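Putative exported protein (PDB 3IEE) is of unknown function, an all-helical and probably exported bacterial protein, possibly a lipoprotein held at the cell envelope. Local coordinates at residues Ala76-Asn80 and Tyr97-Phe101; Asn110-Tyr114 and Ala126-Leu130; Leu207-Leu211 and Val237-Ile241; Ala232-Gln236 and Glu266-Ile270. One frame throughout, in Å; residues are numbered along the deposited sequence.

Contact 1: Ala76-Asn80 and Tyr97-Phe101; sequences AIVLN and YTGLF
Ala76-Asn80 comes off the end of the short helix around 75-78; Asn80 N bonds to Ile77 O (3.0 Å), and Asn80 ND2 folds back to Ala76 O in a 2.7 Å hydrogen bond. Tyr97-Phe101 is regular helix. The CA atoms of Leu79 and Tyr97 come nearest, 6.6 Å apart. Val78 (chi1 m) is the central bump: its CB sits 3.7 Å from the centroid of the Tyr97 ring (chi1 -89°, chi2 -65°), 15° off the normal, a CH-pi contact, with CB to Tyr97 CZ at 3.6 Å. The short helix packs against helix 87-119 in the all-helical DUF6845 region, where Tyr29 and Ser33 of helix 17-40 hydrogen-bond to the Val78 carbonyl and the Tyr97 hydroxyl. Leu79 (mt) fills the hollow beside the Tyr97 stem, CD2 lying 3.7 Å from both Tyr97 CB and Thr98 OG1, the latter hydrogen-bonded to the Lys94 carbonyl. Phe101 (chi1 m, chi2 -55°) turns its ring edge to both bumps, CZ 4.2 Å from Val78 CG2 and CE2 4.2 Å from Leu79 CG.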
loop_
_atom_site.group_PDB
_atom_site.type_symbol
_atom_site.label_atom_id
_atom_site.label_comp_id
_atom_site.label_asym_id
_atom_site.label_seq_id
_atom_site.Cartn_x
_atom_site.Cartn_y
_atom_site.Cartn_z
ATOM N N ALA A 76 -7.021 0.748 -18.160
ATOM C CA ALA A 76 -7.524 1.867 -19.016
ATOM C C ALA A 76 -7.749 3.129 -18.177
ATOM O O ALA A 76 -7.560 4.256 -18.638
ATOM C CB ALA A 76 -8.838 1.478 -19.733
ATOM N N ILE A 77 -8.134 2.943 -16.926
ATOM C CA ILE A 77 -8.402 4.062 -16.079
ATOM C C ILE A 77 -7.083 4.592 -15.535
ATOM O O ILE A 77 -6.789 5.787 -15.660
ATOM C CB ILE A 77 -9.368 3.661 -14.967
ATOM C CG1 ILE A 77 -10.668 3.141 -15.597
ATOM C CG2 ILE A 77 -9.609 4.835 -13.997
ATOM C CD1 ILE A 77 -11.715 2.617 -14.596
ATOM N N VAL A 78 -6.272 3.717 -14.936
ATOM C CA VAL A 78 -5.083 4.223 -14.205
ATOM C C VAL A 78 -3.989 4.769 -15.144
ATOM O O VAL A 78 -3.226 5.667 -14.781
ATOM C CB VAL A 78 -4.527 3.173 -13.240
ATOM C CG1 VAL A 78 -5.550 2.837 -12.161
ATOM C CG2 VAL A 78 -4.101 1.891 -13.975
ATOM N N LEU A 79 -3.929 4.240 -16.356
ATOM C CA LEU A 79 -2.936 4.743 -17.315
ATOM C C LEU A 79 -3.416 6.026 -17.984
ATOM O O LEU A 79 -2.674 6.598 -18.773
ATOM C CB LEU A 79 -2.592 3.720 -18.393
ATOM C CG LEU A 79 -1.787 2.485 -17.895
ATOM C CD1 LEU A 79 -1.772 1.336 -18.961
ATOM C CD2 LEU A 79 -0.361 2.962 -17.523
ATOM N N ASN A 80 -4.653 6.445 -17.708
ATOM C CA ASN A 80 -5.199 7.642 -18.337
ATOM C C ASN A 80 -5.754 8.632 -17.318
ATOM O O ASN A 80 -6.926 8.960 -17.368
ATOM C CB ASN A 80 -6.229 7.260 -19.400
ATOM C CG ASN A 80 -5.600 6.486 -20.521
ATOM O OD1 ASN A 80 -4.861 7.066 -21.326
ATOM N ND2 ASN A 80 -5.835 5.155 -20.561
ATOM N N TYR A 97 2.855 3.868 -13.127
ATOM C CA TYR A 97 2.035 2.698 -13.512
ATOM C C TYR A 97 2.715 1.884 -14.602
ATOM O O TYR A 97 2.736 0.642 -14.552
ATOM C CB TYR A 97 0.647 3.142 -13.934
ATOM C CG TYR A 97 -0.327 3.218 -12.794
ATOM C CD1 TYR A 97 -0.697 2.061 -12.097
ATOM C CD2 TYR A 97 -0.834 4.452 -12.353
ATOM C CE1 TYR A 97 -1.574 2.081 -11.043
ATOM C CE2 TYR A 97 -1.728 4.487 -11.300
ATOM C CZ TYR A 97 -2.097 3.306 -10.630
ATOM O OH TYR A 97 -2.999 3.355 -9.594
ATOM N N THR A 98 3.256 2.579 -15.588
ATOM C CA THR A 98 3.921 1.894 -16.717
ATOM C C THR A 98 5.097 1.062 -16.184
ATOM O O THR A 98 5.238 -0.129 -16.540
ATOM C CB THR A 98 4.338 2.877 -17.820
ATOM O OG1 THR A 98 3.158 3.482 -18.363
ATOM C CG2 THR A 98 5.102 2.139 -18.954
ATOM N N GLY A 99 5.899 1.678 -15.321
ATOM C CA GLY A 99 7.024 1.010 -14.672
ATOM C C GLY A 99 6.623 -0.160 -13.817
ATOM O O GLY A 99 7.289 -1.215 -13.805
ATOM N N LEU A 100 5.529 -0.010 -13.080
ATOM C CA LEU A 100 4.989 -1.095 -12.283
ATOM C C LEU A 100 4.572 -2.287 -13.143
ATOM O O LEU A 100 4.956 -3.449 -12.857
ATOM C CB LEU A 100 3.768 -0.576 -11.475
ATOM C CG LEU A 100 3.022 -1.665 -10.696
ATOM C CD1 LEU A 100 3.931 -2.544 -9.830
ATOM C CD2 LEU A 100 1.927 -1.050 -9.869
ATOM N N PHE A 101 3.808 -2.023 -14.199
ATOM C CA PHE A 101 3.292 -3.104 -15.030
ATOM C C PHE A 101 4.475 -3.823 -15.701
ATOM O O PHE A 101 4.473 -5.045 -15.805
ATOM C CB PHE A 101 2.263 -2.615 -16.058
ATOM C CG PHE A 101 0.922 -2.212 -15.455
ATOM C CD1 PHE A 101 0.190 -3.083 -14.658
ATOM C CD2 PHE A 101 0.359 -0.985 -15.765
ATOM C CE1 PHE A 101 -1.065 -2.682 -14.123
ATOM C CE2 PHE A 101 -0.847 -0.596 -15.243
ATOM C CZ PHE A 101 -1.571 -1.435 -14.417
#

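Contact 2: Asn110-Tyr114 and Ala126-Leu130; sequences NFDTY and AKKLL
Both five-residue segments are regular alpha helix, running antiparallel at 163° (signed crossing angle -163°) with their axes 9.6 Å apart at closest approach. The register is set by Tyr114 and Ala126, whose CA atoms are 5.2 Å apart. Tyr114 takes chi1 t with chi2 82°; although its CA-to-CB bond points sideways, this rotamer carries the ring across to the other helix. There CE1 lies 3.6 Å from Ala126 CB, 3.1 Å from Ala126 O and 3.9 Å from Leu130 CB, with the Ala126 carbonyl oxygen at the ring edge. The small Ala126 side chain permits this close approach. The pair forms an antiparallel helical hairpin, helices 87-119 and 123-162 being joined by a short link within the DUF6845 region, and the Tyr114 hydroxyl reaches on to the carbonyl of Met53 in helix 43-56, which covers one flank. From the opposing helix Leu129 points toward 110-114 with chi1 at -139°, between wells, and chi2 p. Its CD2 thereby reaches Asn110 O at 3.4 Å, Thr113 CB at 3.6 Å and Tyr114 N at 3.6 Å, lying over the turn of backbone closed by the Tyr114 N to Asn110 O hydrogen bond of 2.9 Å. Asn110 (chi1 m, chi2 -12°) sets its CG 3.9 Å from Leu129 CD1, while its ND2 is hydrogen-bonded to Asn133 OD1 farther along helix 123-162.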
loop_
_atom_site.group_PDB
_atom_site.type_symbol
_atom_site.label_atom_id
_atom_site.label_comp_id
_atom_site.label_asym_id
_atom_site.label_seq_id
_atom_site.Cartn_x
_atom_site.Cartn_y
_atom_site.Cartn_z
ATOM N N ASN A 110 10.418 -13.987 -15.336
ATOM C CA ASN A 110 11.637 -14.473 -14.697
ATOM C C ASN A 110 11.412 -15.709 -13.845
ATOM O O ASN A 110 12.324 -16.522 -13.699
ATOM C CB ASN A 110 12.275 -13.400 -13.802
ATOM C CG ASN A 110 12.945 -12.305 -14.583
ATOM O OD1 ASN A 110 13.144 -12.404 -15.794
ATOM N ND2 ASN A 110 13.313 -11.251 -13.887
ATOM N N PHE A 111 10.237 -15.815 -13.235
ATOM C CA PHE A 111 9.888 -17.003 -12.435
ATOM C C PHE A 111 9.918 -18.262 -13.291
ATOM O O PHE A 111 10.500 -19.265 -12.900
ATOM C CB PHE A 111 8.499 -16.797 -11.784
ATOM C CG PHE A 111 8.011 -17.982 -11.001
ATOM C CD1 PHE A 111 8.631 -18.350 -9.840
ATOM C CD2 PHE A 111 6.914 -18.710 -11.426
ATOM C CE1 PHE A 111 8.198 -19.438 -9.114
ATOM C CE2 PHE A 111 6.449 -19.800 -10.688
ATOM C CZ PHE A 111 7.096 -20.150 -9.522
ATOM N N ASP A 112 9.308 -18.201 -14.477
ATOM C CA ASP A 112 9.320 -19.331 -15.393
ATOM C C ASP A 112 10.752 -19.689 -15.829
ATOM O O ASP A 112 11.167 -20.839 -15.800
ATOM C CB ASP A 112 8.472 -19.002 -16.631
ATOM C CG ASP A 112 6.974 -18.816 -16.313
ATOM O OD1 ASP A 112 6.503 -19.192 -15.227
ATOM O OD2 ASP A 112 6.259 -18.277 -17.182
ATOM N N THR A 113 11.519 -18.686 -16.215
ATOM C CA THR A 113 12.901 -18.906 -16.639
ATOM C C THR A 113 13.760 -19.506 -15.524
ATOM O O THR A 113 14.626 -20.360 -15.768
ATOM C CB THR A 113 13.523 -17.590 -17.139
ATOM O OG1 THR A 113 12.602 -16.979 -18.051
ATOM C CG2 THR A 113 14.888 -17.876 -17.864
ATOM N N TYR A 114 13.515 -19.055 -14.303
ATOM C CA TYR A 114 14.235 -19.552 -13.118
ATOM C C TYR A 114 14.032 -21.065 -12.941
ATOM O O TYR A 114 14.977 -21.815 -12.680
ATOM C CB TYR A 114 13.713 -18.821 -11.879
ATOM C CG TYR A 114 14.233 -19.330 -10.580
ATOM C CD1 TYR A 114 15.459 -18.932 -10.111
ATOM C CD2 TYR A 114 13.485 -20.220 -9.804
ATOM C CE1 TYR A 114 15.943 -19.375 -8.882
ATOM C CE2 TYR A 114 13.946 -20.679 -8.579
ATOM C CZ TYR A 114 15.206 -20.270 -8.129
ATOM O OH TYR A 114 15.719 -20.706 -6.929
ATOM N N ALA A 126 20.270 -19.593 -12.036
ATOM C CA ALA A 126 19.077 -19.522 -11.192
ATOM C C ALA A 126 19.268 -18.486 -10.056
ATOM O O ALA A 126 18.366 -17.645 -9.809
ATOM C CB ALA A 126 18.714 -20.894 -10.624
ATOM N N LYS A 127 20.414 -18.544 -9.350
ATOM C CA LYS A 127 20.633 -17.615 -8.211
ATOM C C LYS A 127 20.590 -16.179 -8.694
ATOM O O LYS A 127 20.005 -15.322 -8.041
ATOM C CB LYS A 127 21.963 -17.892 -7.473
ATOM C CG LYS A 127 22.541 -16.660 -6.688
ATOM N N LYS A 128 21.170 -15.915 -9.862
ATOM C CA LYS A 128 21.164 -14.552 -10.423
ATOM C C LYS A 128 19.766 -13.999 -10.757
ATOM O O LYS A 128 19.462 -12.821 -10.488
ATOM C CB LYS A 128 22.062 -14.484 -11.665
ATOM C CG LYS A 128 23.558 -14.666 -11.342
ATOM C CD LYS A 128 24.414 -15.036 -12.572
ATOM C CE LYS A 128 24.144 -14.126 -13.774
ATOM N NZ LYS A 128 25.020 -14.485 -14.931
ATOM N N LEU A 129 18.922 -14.851 -11.339
ATOM C CA LEU A 129 17.521 -14.514 -11.612
ATOM C C LEU A 129 16.690 -14.373 -10.321
ATOM O O LEU A 129 15.782 -13.539 -10.267
ATOM C CB LEU A 129 16.886 -15.534 -12.559
ATOM C CG LEU A 129 15.962 -15.021 -13.655
ATOM C CD1 LEU A 129 16.535 -13.803 -14.427
ATOM C CD2 LEU A 129 15.626 -16.139 -14.593
ATOM N N LEU A 130 17.037 -15.116 -9.273
ATOM C CA LEU A 130 16.389 -14.938 -7.977
ATOM C C LEU A 130 16.735 -13.558 -7.456
ATOM O O LEU A 130 15.866 -12.813 -7.004
ATOM C CB LEU A 130 16.807 -16.029 -6.972
ATOM C CG LEU A 130 16.274 -15.962 -5.536
ATOM C CD1 LEU A 130 14.767 -15.741 -5.493
ATOM C CD2 LEU A 130 16.635 -17.172 -4.681
#

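Contact 3: Leu207-Leu211 and Val237-Ile241; sequences LTKQL and VETFI
Leu207, in the tp rotamer, pushes its two methyls among three side chains of the facing helix: CD1 lies 3.9 Å from Val237 CG1, and CD2 lies 3.7 Å from Ile241 CG1 and 3.8 Å from Phe240 CD1. One turn on, Leu211 repeats the tp conformation and sets its CD2 3.7 Å from Ile241 CD1, 3.8 Å from Glu238 CB and 4.2 Å from Val237 CG1. Ile241, chi1 m and chi2 t, thus extends its CD1 to Leu211 and also to within 3.8 Å of Thr208 OG1, which is hydrogen-bonded to the carbonyl of Val204, one turn back. Both segments are regular alpha helix, antiparallel at 156° (signed crossing angle -156°) and 10.6 Å apart at the closest axis approach. The CA pairs Thr208-Ile241 (7.4 Å) and Leu211-Val237 (7.5 Å) fix the register. This apolar seam is characteristic of an antiparallel helix bundle. At its border, Glu238 forms a salt bridge with Lys215. Helix 169-189 lies alongside helices 197-215 and 224-247, its Met182 touching both Leu207 and Phe240.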
loop_
_atom_site.group_PDB
_atom_site.type_symbol
_atom_site.label_atom_id
_atom_site.label_comp_id
_atom_site.label_asym_id
_atom_site.label_seq_id
_atom_site.Cartn_x
_atom_site.Cartn_y
_atom_site.Cartn_z
ATOM N N LEU A 207 2.507 8.881 11.323
ATOM C CA LEU A 207 1.243 8.455 11.925
ATOM C C LEU A 207 1.063 9.105 13.297
ATOM O O LEU A 207 -0.031 9.556 13.667
ATOM C CB LEU A 207 1.158 6.943 11.968
ATOM C CG LEU A 207 -0.197 6.373 12.450
ATOM C CD1 LEU A 207 -1.419 6.909 11.698
ATOM C CD2 LEU A 207 -0.126 4.847 12.400
ATOM N N THR A 208 2.142 9.116 14.068
ATOM C CA THR A 208 2.106 9.751 15.393
ATOM C C THR A 208 1.750 11.257 15.317
ATOM O O THR A 208 0.919 11.726 16.074
ATOM C CB THR A 208 3.409 9.512 16.124
ATOM O OG1 THR A 208 3.602 8.097 16.331
ATOM C CG2 THR A 208 3.417 10.249 17.478
ATOM N N LYS A 209 2.383 11.994 14.384
ATOM C CA LYS A 209 2.032 13.383 14.148
ATOM C C LYS A 209 0.567 13.539 13.762
ATOM O O LYS A 209 -0.107 14.464 14.248
ATOM C CB LYS A 209 2.905 14.000 13.052
ATOM C CG LYS A 209 4.323 14.228 13.475
ATOM C CD LYS A 209 5.208 14.640 12.249
ATOM C CE LYS A 209 6.622 13.927 12.230
ATOM N NZ LYS A 209 6.971 13.158 10.923
ATOM N N GLN A 210 0.057 12.648 12.890
ATOM C CA GLN A 210 -1.358 12.692 12.520
ATOM C C GLN A 210 -2.245 12.474 13.755
ATOM O O GLN A 210 -3.282 13.137 13.964
ATOM C CB GLN A 210 -1.648 11.652 11.405
ATOM C CG GLN A 210 -0.943 12.045 10.102
ATOM C CD GLN A 210 -0.759 10.947 9.126
ATOM O OE1 GLN A 210 -1.302 9.848 9.259
ATOM N NE2 GLN A 210 0.083 11.230 8.133
ATOM N N LEU A 211 -1.865 11.503 14.582
ATOM C CA LEU A 211 -2.653 11.189 15.777
ATOM C C LEU A 211 -2.642 12.373 16.761
ATOM O O LEU A 211 -3.688 12.736 17.279
ATOM C CB LEU A 211 -2.170 9.910 16.441
ATOM C CG LEU A 211 -2.871 9.496 17.715
ATOM C CD1 LEU A 211 -4.370 9.395 17.497
ATOM C CD2 LEU A 211 -2.279 8.151 18.226
ATOM N N VAL A 237 -5.727 3.431 16.714
ATOM C CA VAL A 237 -4.525 3.916 16.038
ATOM C C VAL A 237 -3.342 3.906 16.998
ATOM O O VAL A 237 -2.248 3.462 16.669
ATOM C CB VAL A 237 -4.709 5.318 15.421
ATOM C CG1 VAL A 237 -3.351 5.816 14.874
ATOM C CG2 VAL A 237 -5.841 5.305 14.381
ATOM N N GLU A 238 -3.556 4.381 18.204
ATOM C CA GLU A 238 -2.530 4.379 19.217
ATOM C C GLU A 238 -2.045 2.947 19.530
ATOM O O GLU A 238 -0.836 2.695 19.623
ATOM C CB GLU A 238 -3.029 5.125 20.427
ATOM C CG GLU A 238 -1.955 5.263 21.505
ATOM C CD GLU A 238 -2.134 6.432 22.421
ATOM O OE1 GLU A 238 -2.964 7.305 22.171
ATOM O OE2 GLU A 238 -1.407 6.473 23.442
ATOM N N THR A 239 -2.980 2.010 19.649
ATOM C CA THR A 239 -2.621 0.592 19.821
ATOM C C THR A 239 -1.770 0.076 18.667
ATOM O O THR A 239 -0.791 -0.670 18.853
ATOM C CB THR A 239 -3.918 -0.233 19.942
ATOM O OG1 THR A 239 -4.577 0.204 21.136
ATOM C CG2 THR A 239 -3.674 -1.750 19.987
ATOM N N PHE A 240 -2.155 0.470 17.470
ATOM C CA PHE A 240 -1.427 0.070 16.261
ATOM C C PHE A 240 0.019 0.604 16.271
ATOM O O PHE A 240 0.973 -0.130 16.009
ATOM C CB PHE A 240 -2.178 0.566 15.043
ATOM C CG PHE A 240 -1.506 0.247 13.748
ATOM C CD1 PHE A 240 -0.602 1.138 13.142
ATOM C CD2 PHE A 240 -1.821 -0.910 13.092
ATOM C CE1 PHE A 240 -0.005 0.832 11.880
ATOM C CE2 PHE A 240 -1.239 -1.212 11.877
ATOM C CZ PHE A 240 -0.361 -0.354 11.266
ATOM N N ILE A 241 0.165 1.884 16.596
ATOM C CA ILE A 241 1.491 2.492 16.681
ATOM C C ILE A 241 2.372 1.721 17.656
ATOM O O ILE A 241 3.539 1.405 17.365
ATOM C CB ILE A 241 1.405 3.967 17.093
ATOM C CG1 ILE A 241 0.756 4.842 15.996
ATOM C CG2 ILE A 241 2.815 4.537 17.553
ATOM C CD1 ILE A 241 0.368 6.197 16.535
#

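Contact 4: Ala232-Gln236 and Glu266-Ile270; sequences AFLSQ and ETSII
In the helical bundle of the DUF3829-like C-terminal region, the final turn of helix 255-268 rests against helix 224-247, Phe233 and Ser268 having the closest CA atoms at 5.2 Å. Ala232-Gln236 is regular helix; Glu266-Ser268 is helical, and after it the chain ends at the carboxylate of Ile270. Ser268 buries the most surface. Its CA-to-CB bond points sideways, and the short side chain, chi1 p, lets the backbones come close: its CB lies 3.7 Å from Gln236 CB, and its OG is hydrogen-bonded back to the carbonyl of Phe265. Gln236 points toward the terminal turn with chi1 m and chi2 t, which brings its amide end to the backbone of Thr267 and Ser268. Phe233 has a sideways CA-to-CB bond, but chi1 t and chi2 76° carry its ring across to the C-terminal segment, where CE1 is 3.7 Å from Ser268 OG and 4.2 Å from Ile269 CG2. Met182 of helix 169-189 touches both Phe233 and Ser268, so a third helix borders the contact. The Ser268 carbonyl oxygen lies near the plane of the Phe233 ring, at its edge, 3.3 Å from CD1.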
loop_
_atom_site.group_PDB
_atom_site.type_symbol
_atom_site.label_atom_id
_atom_site.label_comp_id
_atom_site.label_asym_id
_atom_site.label_seq_id
_atom_site.Cartn_x
_atom_site.Cartn_y
_atom_site.Cartn_z
ATOM N N ALA A 232 -12.893 5.917 19.525
ATOM C CA ALA A 232 -12.514 4.493 19.458
ATOM C C ALA A 232 -11.461 4.248 18.368
ATOM O O ALA A 232 -10.465 3.544 18.603
ATOM C CB ALA A 232 -13.764 3.611 19.201
ATOM N N PHE A 233 -11.641 4.898 17.220
ATOM C CA PHE A 233 -10.665 4.813 16.120
ATOM C C PHE A 233 -9.313 5.337 16.599
ATOM O O PHE A 233 -8.285 4.662 16.432
ATOM C CB PHE A 233 -11.141 5.598 14.898
ATOM C CG PHE A 233 -10.116 5.711 13.801
ATOM C CD1 PHE A 233 -9.857 4.623 12.966
ATOM C CD2 PHE A 233 -9.421 6.905 13.585
ATOM C CE1 PHE A 233 -8.909 4.708 11.963
ATOM C CE2 PHE A 233 -8.516 6.982 12.598
ATOM C CZ PHE A 233 -8.266 5.893 11.774
ATOM N N LEU A 234 -9.304 6.516 17.236
ATOM C CA LEU A 234 -8.044 7.101 17.714
ATOM C C LEU A 234 -7.310 6.171 18.698
ATOM O O LEU A 234 -6.089 6.059 18.677
ATOM C CB LEU A 234 -8.293 8.446 18.384
ATOM C CG LEU A 234 -8.783 9.603 17.533
ATOM C CD1 LEU A 234 -8.742 10.934 18.285
ATOM C CD2 LEU A 234 -7.988 9.665 16.247
ATOM N N SER A 235 -8.082 5.569 19.594
ATOM C CA SER A 235 -7.523 4.616 20.560
ATOM C C SER A 235 -6.887 3.426 19.850
ATOM O O SER A 235 -5.780 2.974 20.215
ATOM C CB SER A 235 -8.611 4.183 21.557
ATOM O OG SER A 235 -8.081 3.305 22.544
ATOM N N GLN A 236 -7.525 2.971 18.790
ATOM C CA GLN A 236 -7.009 1.851 18.006
ATOM C C GLN A 236 -5.765 2.203 17.189
ATOM O O GLN A 236 -4.858 1.369 16.997
ATOM C CB GLN A 236 -8.116 1.316 17.123
ATOM C CG GLN A 236 -9.133 0.676 18.005
ATOM C CD GLN A 236 -10.284 0.123 17.239
ATOM O OE1 GLN A 236 -10.075 -0.668 16.322
ATOM N NE2 GLN A 236 -11.506 0.507 17.606
ATOM N N GLU A 266 -7.658 -3.446 10.578
ATOM C CA GLU A 266 -9.043 -3.779 10.218
ATOM C C GLU A 266 -10.023 -3.477 11.339
ATOM O O GLU A 266 -11.131 -3.005 11.077
ATOM C CB GLU A 266 -9.144 -5.256 9.835
ATOM C CG GLU A 266 -8.420 -5.616 8.568
ATOM C CD GLU A 266 -9.118 -5.141 7.304
ATOM O OE1 GLU A 266 -10.365 -4.969 7.325
ATOM O OE2 GLU A 266 -8.409 -4.931 6.284
ATOM N N THR A 267 -9.628 -3.732 12.586
ATOM C CA THR A 267 -10.506 -3.450 13.702
ATOM C C THR A 267 -10.726 -1.939 13.839
ATOM O O THR A 267 -11.801 -1.500 14.218
ATOM C CB THR A 267 -9.969 -4.058 15.012
ATOM O OG1 THR A 267 -8.656 -3.555 15.271
ATOM C CG2 THR A 267 -9.888 -5.532 14.891
ATOM N N SER A 268 -9.717 -1.135 13.507
ATOM C CA SER A 268 -9.832 0.327 13.703
ATOM C C SER A 268 -10.870 0.913 12.759
ATOM O O SER A 268 -11.570 1.857 13.121
ATOM C CB SER A 268 -8.486 1.028 13.498
ATOM O OG SER A 268 -8.174 1.085 12.126
ATOM N N ILE A 269 -10.952 0.370 11.557
ATOM C CA ILE A 269 -11.848 0.938 10.534
ATOM C C ILE A 269 -13.268 0.302 10.534
ATOM O O ILE A 269 -14.099 0.642 9.692
ATOM C CB ILE A 269 -11.200 0.914 9.125
ATOM C CG1 ILE A 269 -10.943 -0.521 8.637
ATOM C CG2 ILE A 269 -9.911 1.735 9.120
ATOM C CD1 ILE A 269 -10.514 -0.599 7.176
ATOM N N ILE A 270 -13.537 -0.594 11.482
ATOM C CA ILE A 270 -14.842 -1.272 11.587
ATOM C C ILE A 270 -15.951 -0.287 11.986
ATOM O O ILE A 270 -15.694 0.889 12.304
ATOM C CB ILE A 270 -14.802 -2.457 12.608
ATOM O OXT ILE A 270 -17.143 -0.645 11.982
#

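Overall arrangement
From the N terminus, the chain passes through helices 17-40 and 43-56 before contact 1 closes a 16-residue link, laying the short helix 75-78 on helix 87-119. The same long helix then enters contact 2, which closes the turn into helix 123-162; the two centres are about 25 Å apart. Contacts 3 and 4 lie in the DUF3829-like C-terminal region, on the opposite side of the chain's centre, and close mostly helical connections of 25 and 29 residues. Their segments alternate along the sequence, so they cross: helix 224-247 pairs with helix 197-215 in contact 3 and with the C-terminal helix 255-268 in contact 4. These two touch directly, through Leu211 CD1 and Leu234 CD2, 3.8 Å apart.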